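Local coordinates for protein arginine N-methyltransferase SFM1 (Saccharomyces cerevisiae, PDB 5C74) that transfers a methyl group from S-adenosyl-L-methionine to one arginine of ribosomal protein S3, leaving it monomethylated, and belongs to the SPOUT clan of methyltransferases, at residues I4-E9 and L34-E39; Y20-R25 and L192-L197; G78-L83 and F99-F104; G134-T139 and P179-L184. All coordinates share one frame; numbering follows the deposited sequence.

Contact 1: I4-E9 and L34-E39; sequences IIEHME and LSSLPE
Ile5 and Glu6 of strand 2-6 pair in parallel with Leu34 and Ser35 of strand 32-35, the two strands of a beta-alpha-beta unit whose helix is 14-27. Two backbone bonds hold the pair: Ser35 N donates to Ile5 O at 2.9 Å, and Ser35 O receives His7 N. Leu37 CA approaches His7 O in a C-H...O contact.

On the face carrying Ile5 and Leu34 the touch is apolar, Leu34 CD2 lying 3.8 Å from Ile5 CB. The imidazole of His7 is led off by CG anti to the backbone N (chi1 -174°), and its ring is gripped at both nitrogens, ND1 by Tyr20 OH and NE2 by Gly11 O, while Leu37 CD1 packs on His7 CB. The face of Glu6 and Ser35 is polar. A water donates to Glu6 OE2 and is also bonded to Ser35 OG, at 2.8 Å, and to Ser36 OG, bridging hydroxyls and carboxylate; Glu6 OE1 turns to Gly106 N and Arg116. Farther on, Met8 CG rests 3.7 Å from Ser36 CB. Such parallel pairing of strands joined through a helix is the beta-alpha-beta crossover found in Rossmann-like sheets, in keeping with the SPOUT clan.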
loop_
_atom_site.group_PDB
_atom_site.type_symbol
_atom_site.label_atom_id
_atom_site.label_comp_id
_atom_site.label_asym_id
_atom_site.label_seq_id
_atom_site.Cartn_x
_atom_site.Cartn_y
_atom_site.Cartn_z
ATOM N N ILE A 4 4.604 -7.367 17.003
ATOM C CA ILE A 4 4.496 -5.937 16.744
ATOM C C ILE A 4 5.123 -5.655 15.384
ATOM O O ILE A 4 6.255 -6.038 15.129
ATOM C CB ILE A 4 5.201 -5.099 17.842
ATOM C CG1 ILE A 4 4.587 -5.394 19.220
ATOM C CG2 ILE A 4 5.134 -3.586 17.530
ATOM C CD1 ILE A 4 5.418 -4.862 20.392
ATOM N N ILE A 5 4.382 -4.997 14.500
ATOM C CA ILE A 5 4.932 -4.653 13.192
ATOM C C ILE A 5 4.951 -3.151 13.055
ATOM O O ILE A 5 3.911 -2.512 13.160
ATOM C CB ILE A 5 4.101 -5.253 12.027
ATOM C CG1 ILE A 5 4.077 -6.782 12.101
ATOM C CG2 ILE A 5 4.662 -4.794 10.682
ATOM C CD1 ILE A 5 3.130 -7.412 11.111
ATOM N N GLU A 6 6.119 -2.574 12.837
ATOM C CA GLU A 6 6.172 -1.141 12.597
ATOM C C GLU A 6 5.698 -0.897 11.172
ATOM O O GLU A 6 6.290 -1.406 10.223
ATOM C CB GLU A 6 7.586 -0.596 12.789
ATOM C CG GLU A 6 8.136 -0.755 14.206
ATOM C CD GLU A 6 9.345 0.130 14.449
ATOM O OE1 GLU A 6 10.270 0.114 13.599
ATOM O OE2 GLU A 6 9.350 0.862 15.471
ATOM N N HIS A 7 4.641 -0.112 11.016
ATOM C CA HIS A 7 4.096 0.149 9.692
ATOM C C HIS A 7 4.345 1.613 9.423
ATOM O O HIS A 7 3.464 2.425 9.618
ATOM C CB HIS A 7 2.600 -0.193 9.620
ATOM C CG HIS A 7 2.017 -0.072 8.240
ATOM N ND1 HIS A 7 1.861 -1.156 7.400
ATOM C CD2 HIS A 7 1.561 1.007 7.550
ATOM C CE1 HIS A 7 1.334 -0.752 6.253
ATOM N NE2 HIS A 7 1.140 0.556 6.321
ATOM N N MET A 8 5.566 1.938 9.008
ATOM C CA MET A 8 6.015 3.324 8.952
ATOM C C MET A 8 5.948 3.865 7.532
ATOM O O MET A 8 6.928 4.389 6.999
ATOM C CB MET A 8 7.441 3.448 9.492
ATOM C CG MET A 8 7.609 3.005 10.969
ATOM S SD MET A 8 9.331 2.983 11.566
ATOM C CE MET A 8 9.678 4.736 11.686
ATOM N N GLU A 9 4.792 3.712 6.916
ATOM C CA GLU A 9 4.610 4.177 5.554
ATOM C C GLU A 9 3.159 4.536 5.404
ATOM O O GLU A 9 2.297 4.019 6.114
ATOM C CB GLU A 9 5.019 3.107 4.531
ATOM C CG GLU A 9 4.082 1.899 4.510
ATOM C CD GLU A 9 4.548 0.786 3.578
ATOM O OE1 GLU A 9 4.223 -0.389 3.857
ATOM O OE2 GLU A 9 5.225 1.084 2.569
ATOM N N LEU A 34 0.093 -3.046 15.096
ATOM C CA LEU A 34 0.857 -2.213 14.174
ATOM C C LEU A 34 1.239 -0.949 14.915
ATOM O O LEU A 34 0.395 -0.342 15.558
ATOM C CB LEU A 34 0.042 -1.837 12.927
ATOM C CG LEU A 34 -0.517 -2.912 12.003
ATOM C CD1 LEU A 34 -1.037 -2.222 10.727
ATOM C CD2 LEU A 34 0.546 -3.960 11.666
ATOM N N SER A 35 2.500 -0.549 14.834
ATOM C CA SER A 35 2.949 0.631 15.558
ATOM C C SER A 35 3.663 1.610 14.633
ATOM O O SER A 35 4.025 1.268 13.511
ATOM C CB SER A 35 3.883 0.231 16.708
ATOM O OG SER A 35 5.076 -0.331 16.189
ATOM N N SER A 36 3.876 2.817 15.142
ATOM C CA SER A 36 4.536 3.904 14.420
ATOM C C SER A 36 3.893 4.211 13.067
ATOM O O SER A 36 4.590 4.623 12.139
ATOM C CB SER A 36 6.033 3.604 14.232
ATOM O OG SER A 36 6.684 3.555 15.503
ATOM N N LEU A 37 2.571 4.066 12.972
ATOM C CA LEU A 37 1.850 4.572 11.795
ATOM C C LEU A 37 2.084 6.070 11.649
ATOM O O LEU A 37 2.305 6.766 12.650
ATOM C CB LEU A 37 0.347 4.284 11.895
ATOM C CG LEU A 37 0.041 2.913 11.266
ATOM C CD1 LEU A 37 0.430 1.773 12.218
ATOM C CD2 LEU A 37 -1.396 2.786 10.841
ATOM N N PRO A 38 2.028 6.577 10.404
ATOM C CA PRO A 38 2.174 8.017 10.168
ATOM C C PRO A 38 1.231 8.829 11.046
ATOM O O PRO A 38 0.100 8.414 11.346
ATOM C CB PRO A 38 1.829 8.170 8.682
ATOM C CG PRO A 38 2.203 6.829 8.086
ATOM C CD PRO A 38 1.794 5.833 9.153
ATOM N N GLU A 39 1.713 9.987 11.480
ATOM C CA GLU A 39 0.988 10.770 12.466
ATOM C C GLU A 39 -0.413 11.176 11.992
ATOM O O GLU A 39 -1.301 11.412 12.804
ATOM C CB GLU A 39 1.805 12.011 12.840
ATOM C CG GLU A 39 1.517 12.536 14.238
ATOM C CD GLU A 39 2.124 11.673 15.357
ATOM O OE1 GLU A 39 2.731 10.616 15.087
ATOM O OE2 GLU A 39 1.994 12.064 16.534
HETATM O O HOH W 1 7.332 1.156 16.909
#

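Contact 2: Y20-R25 and L192-L197; sequences YSQILR and LPEGML
Gln22 and Arg25, one turn apart on helix 14-27, meet Pro193 and Glu194 in the turn that leads into helix 196-205. The apolar share belongs to Gln22 and Pro193, whose side chains cross at about a right angle: CB of one lies 3.7 Å from CB of the other, and a bend at chi2 (86°) carries the amide carbon CD of Gln22 onto Pro193 CA.

In the hydrogen bonding, Arg25 NH2 reaches Gln22 OE1 at 3.0 Å in a straight bond lying in both the carbonyl and guanidinium planes, and Glu194 N adds a weak bond to Gln22 OE1 at 3.3 Å. Arg25 NH2 also gives a hydrogen to a water at 2.6 Å, which in turn donates to Glu194 O.

The charged contact is a stack. The carboxylate of Glu194 lies over one face of the Arg25 guanidinium with the planes 8° apart, and Ser21 O sits over the opposite face. The salt bridge is long, 3.8 Å from Arg25 NH1 to Glu194 OE1, and acts through charge alone because no N-H points at the oxygen. This surface contact sets the turn against one flank of helix 14-27, while Pro193 also touches Asp141 of helix 140-151.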
loop_
_atom_site.group_PDB
_atom_site.type_symbol
_atom_site.label_atom_id
_atom_site.label_comp_id
_atom_site.label_asym_id
_atom_site.label_seq_id
_atom_site.Cartn_x
_atom_site.Cartn_y
_atom_site.Cartn_z
ATOM N N TYR A 20 -1.382 -9.090 6.217
ATOM C CA TYR A 20 -1.888 -8.770 7.560
ATOM C C TYR A 20 -3.144 -9.571 7.901
ATOM O O TYR A 20 -3.313 -10.003 9.043
ATOM C CB TYR A 20 -2.186 -7.271 7.694
ATOM C CG TYR A 20 -0.957 -6.386 7.746
ATOM C CD1 TYR A 20 0.333 -6.921 7.813
ATOM C CD2 TYR A 20 -1.087 -5.002 7.753
ATOM C CE1 TYR A 20 1.443 -6.087 7.860
ATOM C CE2 TYR A 20 0.008 -4.177 7.797
ATOM C CZ TYR A 20 1.263 -4.709 7.862
ATOM O OH TYR A 20 2.323 -3.839 7.910
ATOM N N SER A 21 -4.034 -9.754 6.921
ATOM C CA SER A 21 -5.247 -10.527 7.144
ATOM C C SER A 21 -4.898 -11.953 7.528
ATOM O O SER A 21 -5.522 -12.525 8.419
ATOM C CB SER A 21 -6.142 -10.543 5.901
ATOM O OG SER A 21 -6.575 -9.233 5.586
ATOM N N GLN A 22 -3.914 -12.532 6.839
ATOM C CA GLN A 22 -3.501 -13.903 7.125
ATOM C C GLN A 22 -2.920 -13.997 8.533
ATOM O O GLN A 22 -3.209 -14.941 9.282
ATOM C CB GLN A 22 -2.480 -14.386 6.089
ATOM C CG GLN A 22 -2.027 -15.831 6.291
ATOM C CD GLN A 22 -2.939 -16.832 5.632
ATOM O OE1 GLN A 22 -4.098 -16.534 5.307
ATOM N NE2 GLN A 22 -2.415 -18.038 5.407
ATOM N N ILE A 23 -2.114 -13.009 8.904
ATOM C CA ILE A 23 -1.540 -12.971 10.264
ATOM C C ILE A 23 -2.635 -12.917 11.335
ATOM O O ILE A 23 -2.610 -13.686 12.307
ATOM C CB ILE A 23 -0.571 -11.773 10.411
ATOM C CG1 ILE A 23 0.670 -12.023 9.533
ATOM C CG2 ILE A 23 -0.179 -11.547 11.867
ATOM C CD1 ILE A 23 1.530 -10.772 9.240
ATOM N N LEU A 24 -3.610 -12.035 11.141
ATOM C CA LEU A 24 -4.724 -11.914 12.075
ATOM C C LEU A 24 -5.512 -13.211 12.195
ATOM O O LEU A 24 -5.921 -13.592 13.288
ATOM C CB LEU A 24 -5.652 -10.762 11.658
ATOM C CG LEU A 24 -5.063 -9.361 11.837
ATOM C CD1 LEU A 24 -5.823 -8.319 10.994
ATOM C CD2 LEU A 24 -5.098 -8.963 13.316
ATOM N N ARG A 25 -5.727 -13.899 11.077
ATOM C CA ARG A 25 -6.468 -15.151 11.122
ATOM C C ARG A 25 -5.656 -16.206 11.869
ATOM O O ARG A 25 -6.223 -17.058 12.554
ATOM C CB ARG A 25 -6.821 -15.645 9.709
ATOM C CG ARG A 25 -8.028 -14.902 9.099
ATOM C CD ARG A 25 -8.458 -15.483 7.757
ATOM N NE ARG A 25 -7.389 -15.389 6.778
ATOM C CZ ARG A 25 -7.329 -14.483 5.806
ATOM N NH1 ARG A 25 -8.297 -13.592 5.650
ATOM N NH2 ARG A 25 -6.297 -14.485 4.980
ATOM N N LEU A 192 0.761 -19.526 1.422
ATOM C CA LEU A 192 0.563 -18.119 1.063
ATOM C C LEU A 192 -0.707 -17.597 1.710
ATOM O O LEU A 192 -1.629 -18.367 1.943
ATOM C CB LEU A 192 0.446 -17.946 -0.460
ATOM C CG LEU A 192 1.541 -18.343 -1.447
ATOM C CD1 LEU A 192 1.410 -17.557 -2.742
ATOM C CD2 LEU A 192 2.910 -18.164 -0.880
ATOM N N PRO A 193 -0.786 -16.276 1.962
ATOM C CA PRO A 193 -2.041 -15.691 2.443
ATOM C C PRO A 193 -3.180 -16.009 1.490
ATOM O O PRO A 193 -2.934 -16.137 0.282
ATOM C CB PRO A 193 -1.749 -14.177 2.451
ATOM C CG PRO A 193 -0.257 -14.099 2.643
ATOM C CD PRO A 193 0.294 -15.279 1.857
ATOM N N GLU A 194 -4.403 -16.132 2.000
ATOM C CA GLU A 194 -5.553 -16.238 1.124
ATOM C C GLU A 194 -5.502 -15.091 0.117
ATOM O O GLU A 194 -5.207 -13.951 0.489
ATOM C CB GLU A 194 -6.861 -16.203 1.925
ATOM C CG GLU A 194 -7.008 -17.367 2.907
ATOM C CD GLU A 194 -8.347 -17.363 3.653
ATOM O OE1 GLU A 194 -9.203 -16.494 3.376
ATOM O OE2 GLU A 194 -8.542 -18.241 4.519
ATOM N N GLY A 195 -5.746 -15.397 -1.156
ATOM C CA GLY A 195 -5.800 -14.357 -2.166
ATOM C C GLY A 195 -4.468 -13.978 -2.796
ATOM O O GLY A 195 -4.448 -13.315 -3.832
ATOM N N MET A 196 -3.355 -14.366 -2.182
ATOM C CA MET A 196 -2.053 -13.925 -2.710
ATOM C C MET A 196 -1.714 -14.571 -4.056
ATOM O O MET A 196 -1.226 -13.894 -4.966
ATOM C CB MET A 196 -0.920 -14.201 -1.716
ATOM C CG MET A 196 0.448 -13.636 -2.193
ATOM S SD MET A 196 0.529 -11.817 -2.275
ATOM C CE MET A 196 0.586 -11.414 -0.529
ATOM N N LEU A 197 -1.967 -15.869 -4.207
ATOM C CA LEU A 197 -1.664 -16.501 -5.500
ATOM C C LEU A 197 -2.502 -15.854 -6.607
ATOM O O LEU A 197 -2.015 -15.636 -7.734
ATOM C CB LEU A 197 -1.904 -18.009 -5.455
ATOM C CG LEU A 197 -1.491 -18.777 -6.720
ATOM C CD1 LEU A 197 -0.035 -18.480 -7.084
ATOM C CD2 LEU A 197 -1.703 -20.272 -6.541
HETATM O O HOH W 2 -5.274 -12.967 3.165
#

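Contact 3: G78-L83 and F99-F104; sequences GRVCLL and FDYFVF
Arg79 and Asp100 join just before the parallel strands 80-83 and 101-104 begin. From CB, which has Asp100 OD2 at 3.6 Å, the arginine chain runs outward; CD passes Asp100 OD2, and a bend at chi3 (51°) then turns NE onto it. Arg79 NE donates to Asp100 OD2 at 2.8 Å and NH2 to Asp100 OD1 at 2.9 Å. This side-on, two-nitrogen grip lies in the guanidinium plane, yet the carboxylate is turned 38° from it, so both donors come from out of its plane. At the tip, NH1 bonds Thr97 O. In the backbone, Asp100 N donates to Arg79 O.

Along the strands Cys81 N donates to Tyr101 O, Cys81 O accepts from Val103 N, and Leu83 N reaches Val103 O. The Cys81 side chain fits between two rings: Cys81 CB stands 3.7 Å from the centroid of Phe99, over the face, and SG, anti to the backbone N, is over the same face while approaching Phe102 obliquely, 3.7 Å from CE2. Leu83 CB meets Phe102 CZ. On the face of Val80 and Tyr101 the packing is tight, Val80 CG1 lying 3.4 Å from Val103 CG2.

Strand 101-104 also bonds to strand 2-6, and 80-83 to 128-131, making these two of the inner strands of the six-stranded parallel sheet typical of the alpha/beta fold of SPOUT methyltransferases.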
loop_
_atom_site.group_PDB
_atom_site.type_symbol
_atom_site.label_atom_id
_atom_site.label_comp_id
_atom_site.label_asym_id
_atom_site.label_seq_id
_atom_site.Cartn_x
_atom_site.Cartn_y
_atom_site.Cartn_z
ATOM N N GLY A 78 14.384 -6.527 27.978
ATOM C CA GLY A 78 15.020 -7.804 27.721
ATOM C C GLY A 78 14.050 -8.906 27.347
ATOM O O GLY A 78 14.472 -10.014 27.028
ATOM N N ARG A 79 12.751 -8.615 27.369
ATOM C CA ARG A 79 11.761 -9.633 27.021
ATOM C C ARG A 79 11.057 -9.294 25.709
ATOM O O ARG A 79 10.013 -9.866 25.389
ATOM C CB ARG A 79 10.734 -9.807 28.154
ATOM C CG ARG A 79 11.385 -10.181 29.493
ATOM C CD ARG A 79 10.350 -10.695 30.507
ATOM N NE ARG A 79 9.531 -11.736 29.896
ATOM C CZ ARG A 79 9.847 -13.030 29.880
ATOM N NH1 ARG A 79 10.948 -13.463 30.491
ATOM N NH2 ARG A 79 9.046 -13.900 29.275
ATOM N N VAL A 80 11.637 -8.368 24.951
ATOM C CA VAL A 80 11.116 -8.052 23.619
ATOM C C VAL A 80 12.167 -8.410 22.574
ATOM O O VAL A 80 13.280 -7.891 22.606
ATOM C CB VAL A 80 10.728 -6.562 23.510
ATOM C CG1 VAL A 80 10.194 -6.259 22.131
ATOM C CG2 VAL A 80 9.681 -6.195 24.591
ATOM N N CYS A 81 11.809 -9.313 21.667
ATOM C CA CYS A 81 12.718 -9.791 20.640
ATOM C C CYS A 81 12.603 -8.954 19.376
ATOM O O CYS A 81 11.504 -8.620 18.938
ATOM C CB CYS A 81 12.432 -11.263 20.323
ATOM S SG CYS A 81 13.524 -11.922 19.047
ATOM N N LEU A 82 13.737 -8.602 18.788
ATOM C CA LEU A 82 13.710 -7.868 17.531
ATOM C C LEU A 82 14.229 -8.767 16.414
ATOM O O LEU A 82 15.334 -9.292 16.509
ATOM C CB LEU A 82 14.552 -6.595 17.627
ATOM C CG LEU A 82 14.722 -5.807 16.325
ATOM C CD1 LEU A 82 13.402 -5.104 15.922
ATOM C CD2 LEU A 82 15.850 -4.800 16.483
ATOM N N LEU A 83 13.423 -8.974 15.376
ATOM C CA LEU A 83 13.922 -9.655 14.179
ATOM C C LEU A 83 15.081 -8.852 13.632
ATOM O O LEU A 83 14.946 -7.663 13.347
ATOM C CB LEU A 83 12.847 -9.799 13.101
ATOM C CG LEU A 83 13.400 -10.424 11.806
ATOM C CD1 LEU A 83 13.864 -11.864 12.073
ATOM C CD2 LEU A 83 12.386 -10.381 10.665
ATOM N N PHE A 99 10.935 -14.302 25.879
ATOM C CA PHE A 99 10.323 -13.217 25.104
ATOM C C PHE A 99 8.802 -13.236 25.165
ATOM O O PHE A 99 8.191 -14.303 25.077
ATOM C CB PHE A 99 10.754 -13.309 23.637
ATOM C CG PHE A 99 12.245 -13.242 23.428
ATOM C CD1 PHE A 99 13.000 -12.226 23.994
ATOM C CD2 PHE A 99 12.888 -14.202 22.658
ATOM C CE1 PHE A 99 14.376 -12.162 23.797
ATOM C CE2 PHE A 99 14.257 -14.148 22.454
ATOM C CZ PHE A 99 15.004 -13.131 23.026
ATOM N N ASP A 100 8.196 -12.054 25.281
ATOM C CA ASP A 100 6.740 -11.913 25.258
ATOM C C ASP A 100 6.265 -11.291 23.945
ATOM O O ASP A 100 5.137 -11.535 23.513
ATOM C CB ASP A 100 6.274 -11.053 26.426
ATOM C CG ASP A 100 6.767 -11.579 27.755
ATOM O OD1 ASP A 100 6.655 -12.796 27.966
ATOM O OD2 ASP A 100 7.287 -10.790 28.564
ATOM N N TYR A 101 7.146 -10.498 23.325
ATOM C CA TYR A 101 6.856 -9.790 22.074
ATOM C C TYR A 101 7.949 -10.026 21.054
ATOM O O TYR A 101 9.111 -10.184 21.413
ATOM C CB TYR A 101 6.727 -8.283 22.314
ATOM C CG TYR A 101 5.489 -7.928 23.100
ATOM C CD1 TYR A 101 4.285 -7.695 22.452
ATOM C CD2 TYR A 101 5.527 -7.825 24.486
ATOM C CE1 TYR A 101 3.133 -7.352 23.168
ATOM C CE2 TYR A 101 4.381 -7.495 25.217
ATOM C CZ TYR A 101 3.193 -7.263 24.545
ATOM O OH TYR A 101 2.065 -6.937 25.252
ATOM N N PHE A 102 7.559 -10.017 19.781
ATOM C CA PHE A 102 8.478 -10.188 18.661
ATOM C C PHE A 102 8.215 -9.020 17.726
ATOM O O PHE A 102 7.076 -8.800 17.321
ATOM C CB PHE A 102 8.232 -11.522 17.949
ATOM C CG PHE A 102 9.275 -11.860 16.919
ATOM C CD1 PHE A 102 9.146 -11.422 15.608
ATOM C CD2 PHE A 102 10.377 -12.625 17.259
ATOM C CE1 PHE A 102 10.100 -11.745 14.656
ATOM C CE2 PHE A 102 11.338 -12.951 16.298
ATOM C CZ PHE A 102 11.194 -12.506 15.006
ATOM N N VAL A 103 9.260 -8.264 17.412
ATOM C CA VAL A 103 9.103 -6.988 16.708
ATOM C C VAL A 103 9.685 -7.023 15.293
ATOM O O VAL A 103 10.802 -7.476 15.092
ATOM C CB VAL A 103 9.788 -5.862 17.489
ATOM C CG1 VAL A 103 9.703 -4.550 16.728
ATOM C CG2 VAL A 103 9.161 -5.732 18.887
ATOM N N PHE A 104 8.907 -6.559 14.322
ATOM C CA PHE A 104 9.390 -6.346 12.961
ATOM C C PHE A 104 9.665 -4.874 12.818
ATOM O O PHE A 104 8.732 -4.062 12.834
ATOM C CB PHE A 104 8.372 -6.798 11.918
ATOM C CG PHE A 104 8.154 -8.274 11.898
ATOM C CD1 PHE A 104 7.315 -8.873 12.830
ATOM C CD2 PHE A 104 8.799 -9.066 10.961
ATOM C CE1 PHE A 104 7.119 -10.240 12.824
ATOM C CE2 PHE A 104 8.605 -10.431 10.943
ATOM C CZ PHE A 104 7.766 -11.019 11.872
#

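Contact 4: G134-T139 and P179-L184; sequences GDKQMT and PFRYVL
The loop 134-139 meets the start of strand 181-183 through one direct backbone bond, Arg181 N to Gln137 O at 3.0 Å, with Phe180 CA giving the same oxygen a C-H...O contact. Waters extend this link: one donates to both Gln137 O and Pro179 O, another to Gln137 OE1 and Pro179 O, and a third accepts from Thr139 N and donates to Arg181 O.

Thr139 CG2 stands over one face of the Phe180 ring, 4.1 Å from its centroid and offset toward the rim, in a CH-pi contact, and it also reaches Tyr182 OH at 3.8 Å. Thr139 is the N-cap of helix 140-151, its OG1 bonded to Asp141 OD1, so the contact sets the start of that helix against an outer strand of the three-stranded antiparallel sheet.

Arg181 extends past Met138, whose CE touches CD of the arginine, and bends at chi3 (-73°). Lys136 CB then covers the centre of one guanidinium face at 3.8 Å. Asp135 OD1 makes a long salt bridge to Arg181 NH1 at 3.7 Å; the stronger partner is Asp164, which binds NE. One water accepts from Asp135 N and Arg181 NH1; another accepts from Lys136 N and, weakly, from Arg181 NH1.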
loop_
_atom_site.group_PDB
_atom_site.type_symbol
_atom_site.label_atom_id
_atom_site.label_comp_id
_atom_site.label_asym_id
_atom_site.label_seq_id
_atom_site.Cartn_x
_atom_site.Cartn_y
_atom_site.Cartn_z
ATOM N N GLY A 134 16.855 -17.601 10.468
ATOM C CA GLY A 134 17.508 -18.206 9.316
ATOM C C GLY A 134 18.151 -17.176 8.412
ATOM O O GLY A 134 18.037 -15.975 8.645
ATOM N N ASP A 135 18.835 -17.624 7.367
ATOM C CA ASP A 135 19.606 -16.671 6.583
ATOM C C ASP A 135 18.918 -16.270 5.286
ATOM O O ASP A 135 19.549 -15.719 4.385
ATOM C CB ASP A 135 21.002 -17.232 6.297
ATOM C CG ASP A 135 20.976 -18.450 5.415
ATOM O OD1 ASP A 135 19.888 -18.992 5.139
ATOM O OD2 ASP A 135 22.068 -18.888 5.012
ATOM N N LYS A 136 17.619 -16.519 5.190
ATOM C CA LYS A 136 16.888 -16.062 4.010
ATOM C C LYS A 136 15.668 -15.230 4.366
ATOM O O LYS A 136 14.910 -15.567 5.277
ATOM C CB LYS A 136 16.489 -17.252 3.141
ATOM C CG LYS A 136 17.715 -17.859 2.433
ATOM C CD LYS A 136 17.347 -18.729 1.253
ATOM C CE LYS A 136 18.594 -19.019 0.414
ATOM N NZ LYS A 136 19.766 -19.330 1.276
ATOM N N GLN A 137 15.487 -14.139 3.632
ATOM C CA GLN A 137 14.329 -13.273 3.839
ATOM C C GLN A 137 13.010 -14.022 3.692
ATOM O O GLN A 137 12.853 -14.879 2.804
ATOM C CB GLN A 137 14.361 -12.094 2.855
ATOM C CG GLN A 137 13.356 -11.001 3.218
ATOM C CD GLN A 137 13.682 -9.664 2.583
ATOM O OE1 GLN A 137 13.873 -9.568 1.368
ATOM N NE2 GLN A 137 13.752 -8.620 3.406
ATOM N N MET A 138 12.075 -13.685 4.575
ATOM C CA MET A 138 10.717 -14.209 4.576
ATOM C C MET A 138 9.721 -13.070 4.463
ATOM O O MET A 138 10.007 -11.957 4.923
ATOM C CB MET A 138 10.428 -14.974 5.878
ATOM C CG MET A 138 11.377 -16.155 6.182
ATOM S SD MET A 138 11.077 -16.808 7.881
ATOM C CE MET A 138 11.738 -18.463 7.622
ATOM N N THR A 139 8.543 -13.348 3.909
ATOM C CA THR A 139 7.432 -12.419 4.050
ATOM C C THR A 139 7.057 -12.337 5.525
ATOM O O THR A 139 7.362 -13.230 6.331
ATOM C CB THR A 139 6.179 -12.827 3.224
ATOM O OG1 THR A 139 5.641 -14.063 3.727
ATOM C CG2 THR A 139 6.530 -12.985 1.719
ATOM N N PRO A 179 10.864 -14.338 -4.299
ATOM C CA PRO A 179 12.222 -14.501 -3.781
ATOM C C PRO A 179 12.281 -14.531 -2.269
ATOM O O PRO A 179 12.978 -13.711 -1.675
ATOM C CB PRO A 179 12.943 -13.259 -4.323
ATOM C CG PRO A 179 11.858 -12.224 -4.382
ATOM C CD PRO A 179 10.642 -12.979 -4.844
ATOM N N PHE A 180 11.559 -15.474 -1.671
ATOM C CA PHE A 180 11.470 -15.601 -0.227
ATOM C C PHE A 180 11.506 -17.055 0.146
ATOM O O PHE A 180 11.282 -17.929 -0.690
ATOM C CB PHE A 180 10.179 -14.972 0.306
ATOM C CG PHE A 180 10.041 -13.532 -0.043
ATOM C CD1 PHE A 180 10.653 -12.562 0.740
ATOM C CD2 PHE A 180 9.322 -13.144 -1.157
ATOM C CE1 PHE A 180 10.546 -11.211 0.406
ATOM C CE2 PHE A 180 9.217 -11.805 -1.494
ATOM C CZ PHE A 180 9.831 -10.841 -0.710
ATOM N N ARG A 181 11.773 -17.301 1.420
ATOM C CA ARG A 181 11.667 -18.628 1.971
ATOM C C ARG A 181 10.262 -18.759 2.543
ATOM O O ARG A 181 9.836 -17.894 3.313
ATOM C CB ARG A 181 12.731 -18.835 3.052
ATOM C CG ARG A 181 12.517 -20.068 3.917
ATOM C CD ARG A 181 13.737 -20.283 4.825
ATOM N NE ARG A 181 14.877 -20.783 4.064
ATOM C CZ ARG A 181 16.138 -20.796 4.496
ATOM N NH1 ARG A 181 16.458 -20.301 5.692
ATOM N NH2 ARG A 181 17.088 -21.295 3.709
ATOM N N TYR A 182 9.545 -19.817 2.154
ATOM C CA TYR A 182 8.179 -20.044 2.638
ATOM C C TYR A 182 8.065 -21.348 3.421
ATOM O O TYR A 182 8.803 -22.297 3.164
ATOM C CB TYR A 182 7.181 -20.092 1.478
ATOM C CG TYR A 182 6.970 -18.786 0.747
ATOM C CD1 TYR A 182 7.830 -18.398 -0.273
ATOM C CD2 TYR A 182 5.899 -17.951 1.058
ATOM C CE1 TYR A 182 7.637 -17.202 -0.969
ATOM C CE2 TYR A 182 5.694 -16.752 0.364
ATOM C CZ TYR A 182 6.569 -16.389 -0.644
ATOM O OH TYR A 182 6.378 -15.208 -1.337
ATOM N N VAL A 183 7.116 -21.406 4.349
ATOM C CA VAL A 183 6.816 -22.656 5.052
ATOM C C VAL A 183 5.965 -23.528 4.139
ATOM O O VAL A 183 5.060 -23.023 3.475
ATOM C CB VAL A 183 6.053 -22.393 6.383
ATOM C CG1 VAL A 183 5.632 -23.711 7.044
ATOM C CG2 VAL A 183 6.916 -21.557 7.330
ATOM N N LEU A 184 6.256 -24.826 4.101
ATOM C CA LEU A 184 5.465 -25.762 3.317
ATOM C C LEU A 184 4.250 -26.273 4.079
ATOM O O LEU A 184 4.333 -26.521 5.289
ATOM C CB LEU A 184 6.324 -26.946 2.903
ATOM C CG LEU A 184 7.346 -26.620 1.814
ATOM C CD1 LEU A 184 8.253 -27.813 1.596
ATOM C CD2 LEU A 184 6.622 -26.239 0.510
HETATM O O HOH W 3 19.049 -20.446 7.485
HETATM O O HOH W 4 15.397 -17.792 6.762
HETATM O O HOH W 5 14.675 -15.204 0.314
HETATM O O HOH W 6 13.466 -10.935 -1.137
HETATM O O HOH W 7 7.997 -15.905 2.750
#

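From the N terminus, strand 2-6 opens contact 1, which closes at 34-39 after a loop holding helix 14-27. That helix, carrying residues 20-25, opens contact 2 before contact 1 has closed, so the two cross; they meet where helix 14-27 covers the sheet. Contact 3 comes next as a short closed loop in series with contact 1, and strand 2-6 pairs with 101-104 to place both in one parallel sheet. Contact 4 then ties the loop before helix 140-151 to the antiparallel sheet. Contacts 3 and 4 both fall within the long span that contact 2 finally closes at 192-197, where Leu192 packs on Tyr182.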